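Local coordinates for CopN (Chlamydia pneumoniae, PDB 4NRH), which probably acts as a gatekeeper of type III secretion, binding the chaperone Scc3 and helping to direct the secretion of translocator proteins, at residues D39-G42 / D43-P47; P207-L210 / D211-A215. All coordinates share one frame; numbering follows the deposited sequence.

Contact 1: D39-G42 / D43-P47; sequences DAIG and DDASP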
loop_
_atom_site.group_PDB
_atom_site.type_symbol
_atom_site.label_atom_id
_atom_site.label_comp_id
_atom_site.label_asym_id
_atom_site.label_seq_id
_atom_site.Cartn_x
_atom_site.Cartn_y
_atom_site.Cartn_z
ATOM N N ASP A 39 17.750 41.650 18.177
ATOM C CA ASP A 39 18.068 42.808 19.008
ATOM C C ASP A 39 19.007 42.457 20.160
ATOM O O ASP A 39 19.644 43.338 20.738
ATOM C CB ASP A 39 16.783 43.433 19.557
ATOM C CG ASP A 39 15.903 44.011 18.465
ATOM O OD1 ASP A 39 16.410 44.241 17.347
ATOM O OD2 ASP A 39 14.701 44.231 18.725
ATOM N N ALA A 40 19.087 41.173 20.491
ATOM C CA ALA A 40 19.937 40.717 21.586
ATOM C C ALA A 40 21.374 40.495 21.126
ATOM O O ALA A 40 22.283 40.354 21.945
ATOM C CB ALA A 40 19.375 39.442 22.195
ATOM N N ILE A 41 21.574 40.465 19.813
ATOM C CA ILE A 41 22.892 40.207 19.244
ATOM C C ILE A 41 23.554 41.504 18.788
ATOM O O ILE A 41 23.062 42.181 17.886
ATOM C CB ILE A 41 22.811 39.231 18.056
ATOM C CG1 ILE A 41 22.156 37.920 18.492
ATOM C CG2 ILE A 41 24.193 38.969 17.482
ATOM C CD1 ILE A 41 21.748 37.033 17.341
ATOM N N GLY A 42 24.673 41.844 19.420
ATOM C CA GLY A 42 25.396 43.062 19.102
ATOM C C GLY A 42 26.275 42.940 17.872
ATOM O O GLY A 42 26.560 41.836 17.407
ATOM N N ASP A 43 26.696 44.085 17.342
ATOM C CA ASP A 43 27.534 44.140 16.148
ATOM C C ASP A 43 28.862 43.410 16.336
ATOM O O ASP A 43 29.444 42.904 15.377
ATOM C CB ASP A 43 27.801 45.596 15.756
ATOM C CG ASP A 43 26.555 46.304 15.265
ATOM O OD1 ASP A 43 25.538 45.623 15.027
ATOM O OD2 ASP A 43 26.595 47.543 15.115
ATOM N N ASP A 44 29.333 43.361 17.577
ATOM C CA ASP A 44 30.642 42.798 17.883
ATOM C C ASP A 44 30.547 41.372 18.420
ATOM O O ASP A 44 31.495 40.859 19.013
ATOM C CB ASP A 44 31.375 43.686 18.892
ATOM C CG ASP A 44 30.599 43.863 20.184
ATOM O OD1 ASP A 44 29.375 43.609 20.188
ATOM O OD2 ASP A 44 31.214 44.255 21.198
ATOM N N ALA A 45 29.399 40.735 18.206
ATOM C CA ALA A 45 29.178 39.378 18.693
ATOM C C ALA A 45 29.972 38.349 17.894
ATOM O O ALA A 45 30.019 38.402 16.666
ATOM C CB ALA A 45 27.696 39.040 18.655
ATOM N N SER A 46 30.591 37.413 18.605
ATOM C CA SER A 46 31.324 36.322 17.975
ATOM C C SER A 46 30.359 35.205 17.593
ATOM O O SER A 46 29.239 35.157 18.105
ATOM C CB SER A 46 32.412 35.795 18.916
ATOM O OG SER A 46 31.845 35.215 20.078
ATOM N N PRO A 47 30.775 34.314 16.674
ATOM C CA PRO A 47 29.974 33.129 16.345
ATOM C C PRO A 47 29.555 32.344 17.588
ATOM O O PRO A 47 28.422 31.865 17.658
ATOM C CB PRO A 47 30.918 32.308 15.469
ATOM C CG PRO A 47 31.750 33.334 14.783
ATOM C CD PRO A 47 31.949 34.441 15.791
#
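The carbonyl oxygen of G42 accepts a hydrogen bond from the backbone N of A45, G42 O to A45 N being 3.1 Å, and so closes a type I beta turn from G42 to A45. The turn joins helix 31-40 to helix 47-57 in the HrpJ-like part of the chain, a compact example of how a short link with one beta turn can join two helices. The donor stands well above the carbonyl plane, 63° out of it, and therefore misses the lone-pair directions.

The turn also brings A45 CB to 3.3 Å from G42 O, and the same methyl meets a branch methyl of I41. I41 holds CG2 anti to its own backbone N while CG1 lies beside that N, which turns the CG2 branch to A45. The buried I41 side chain also touches I50 and L53 of helix 47-57 and L82 of helix 80-97. Beyond the turn, S46 is the N-cap of helix 47-57, its OG hydrogen-bonded to the backbone N of D49. The apolar touch that bridges the turn is I41 CG2 to A45 CB, at 3.7 Å.

Contact 2: P207-L210 / D211-A215; sequences PILL and DSLKA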
loop_
_atom_site.group_PDB
_atom_site.type_symbol
_atom_site.label_atom_id
_atom_site.label_comp_id
_atom_site.label_asym_id
_atom_site.label_seq_id
_atom_site.Cartn_x
_atom_site.Cartn_y
_atom_site.Cartn_z
ATOM N N PRO A 207 -16.516 -5.179 19.206
ATOM C CA PRO A 207 -17.490 -4.861 20.259
ATOM C C PRO A 207 -18.934 -5.157 19.852
ATOM O O PRO A 207 -19.768 -5.431 20.713
ATOM C CB PRO A 207 -17.291 -3.359 20.478
ATOM C CG PRO A 207 -15.893 -3.106 20.064
ATOM C CD PRO A 207 -15.673 -4.011 18.889
ATOM N N ILE A 208 -19.219 -5.099 18.553
ATOM C CA ILE A 208 -20.547 -5.421 18.044
ATOM C C ILE A 208 -20.829 -6.916 18.192
ATOM O O ILE A 208 -21.936 -7.318 18.556
ATOM C CB ILE A 208 -20.701 -5.001 16.568
ATOM C CG1 ILE A 208 -20.549 -3.484 16.430
ATOM C CG2 ILE A 208 -22.040 -5.463 16.007
ATOM C CD1 ILE A 208 -20.687 -2.983 15.013
ATOM N N LEU A 209 -19.819 -7.738 17.915
ATOM C CA LEU A 209 -19.938 -9.180 18.097
ATOM C C LEU A 209 -20.123 -9.527 19.571
ATOM O O LEU A 209 -20.941 -10.378 19.922
ATOM C CB LEU A 209 -18.710 -9.900 17.538
ATOM C CG LEU A 209 -18.670 -11.417 17.751
ATOM C CD1 LEU A 209 -19.896 -12.078 17.137
ATOM C CD2 LEU A 209 -17.389 -12.015 17.186
ATOM N N LEU A 210 -19.357 -8.861 20.429
ATOM C CA LEU A 210 -19.405 -9.115 21.865
ATOM C C LEU A 210 -20.763 -8.749 22.459
ATOM O O LEU A 210 -21.296 -9.475 23.298
ATOM C CB LEU A 210 -18.292 -8.347 22.581
ATOM C CG LEU A 210 -16.863 -8.766 22.232
ATOM C CD1 LEU A 210 -15.850 -8.012 23.082
ATOM C CD2 LEU A 210 -16.688 -10.269 22.389
ATOM N N ASP A 211 -21.316 -7.618 22.027
ATOM C CA ASP A 211 -22.641 -7.199 22.472
ATOM C C ASP A 211 -23.705 -8.191 22.014
ATOM O O ASP A 211 -24.651 -8.487 22.747
ATOM C CB ASP A 211 -22.967 -5.797 21.953
ATOM C CG ASP A 211 -22.166 -4.716 22.652
ATOM O OD1 ASP A 211 -21.802 -4.912 23.831
ATOM O OD2 ASP A 211 -21.900 -3.671 22.022
ATOM N N SER A 212 -23.546 -8.697 20.795
ATOM C CA SER A 212 -24.469 -9.681 20.242
ATOM C C SER A 212 -24.436 -10.980 21.040
ATOM O O SER A 212 -25.480 -11.536 21.382
ATOM C CB SER A 212 -24.139 -9.957 18.773
ATOM O OG SER A 212 -25.027 -10.912 18.224
ATOM N N LEU A 213 -23.231 -11.458 21.331
ATOM C CA LEU A 213 -23.058 -12.690 22.091
ATOM C C LEU A 213 -23.563 -12.532 23.523
ATOM O O LEU A 213 -24.125 -13.463 24.099
ATOM C CB LEU A 213 -21.590 -13.121 22.088
ATOM C CG LEU A 213 -21.060 -13.589 20.731
ATOM C CD1 LEU A 213 -19.545 -13.698 20.741
ATOM C CD2 LEU A 213 -21.696 -14.915 20.341
ATOM N N LYS A 214 -23.353 -11.351 24.096
ATOM C CA LYS A 214 -23.821 -11.069 25.447
ATOM C C LYS A 214 -25.347 -11.056 25.485
ATOM O O LYS A 214 -25.961 -11.516 26.451
ATOM C CB LYS A 214 -23.268 -9.734 25.950
ATOM C CG LYS A 214 -23.636 -9.423 27.394
ATOM C CD LYS A 214 -22.905 -8.198 27.916
ATOM C CE LYS A 214 -23.538 -6.920 27.392
ATOM N NZ LYS A 214 -23.277 -5.760 28.287
ATOM N N ALA A 215 -25.947 -10.524 24.424
ATOM C CA ALA A 215 -27.398 -10.398 24.326
ATOM C C ALA A 215 -28.117 -11.747 24.361
ATOM O O ALA A 215 -29.286 -11.821 24.741
ATOM C CB ALA A 215 -27.768 -9.642 23.054
#
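P207 O and the backbone N of D211, 3.0 Å apart, form the first of four consecutive i to i+4 hydrogen bonds of helix 179-215. I208 O then accepts from the N of S212, L209 O from the N of L213 at 2.9 Å, and L210 O from the N of K214. Within 211-215 the series goes one step further, the N of A215 donating to D211 O. Every amide from D211 to A215 thus has a carbonyl four residues back. The pattern breaks at P207, whose ring nitrogen has no hydrogen to give the preceding turn.

The carboxylate of D211 makes no hydrogen bond to the P207 carbonyl it approaches. With CG beside its own backbone N (chi1 -72°), it folds back over the preceding turn and brings OD2 within 3.1 Å of P207 O. Both are acceptors, so the approach probably costs some electrostatic energy. S212 and K214 rest carbon rather than polar atoms on the preceding carbonyls: S212 CB lies 3.4 Å from I208 O, and K214 CB 3.3 Å from L210 O.

On the inner face L209 and L213 meet obliquely, CG of L209 lying 3.9 Å from CD1 of L213. L209 has CG anti to its backbone N (chi1 176°), which lays CG and the CD1 branch against L213, while CD2 points back along the helix. L209 also touches V265, and L213 S261, both on helix 259-272, while L210 and L213 reach T220 in the following loop. Such a face of L209 and L213, with L210 at its margin and D211, S212 and K214 exposed, beside the i to i+4 bonds that resume after the kink at P207, is consistent with an amphipathic alpha-helix, here in the third helical domain of the LcrE family.

Starting from the N terminus, the chain first closes contact 1, the short turn by which helix 31-40 passes into helix 47-57 in the HrpJ-like region. It then runs through many further helices before the long helix 179-215, whose final turns form contact 2 in the third helical domain. The two contacts follow in series, neither nesting nor crossing, and each involves only neighbours in sequence. They lie on opposite sides of the chain's centre. The centres of contact 1 and contact 2 are 69 Å apart. Contact 1 bends the path between two helices; contact 2 carries one helix on past its kink at P207, toward the loop that leads to helix 226-237.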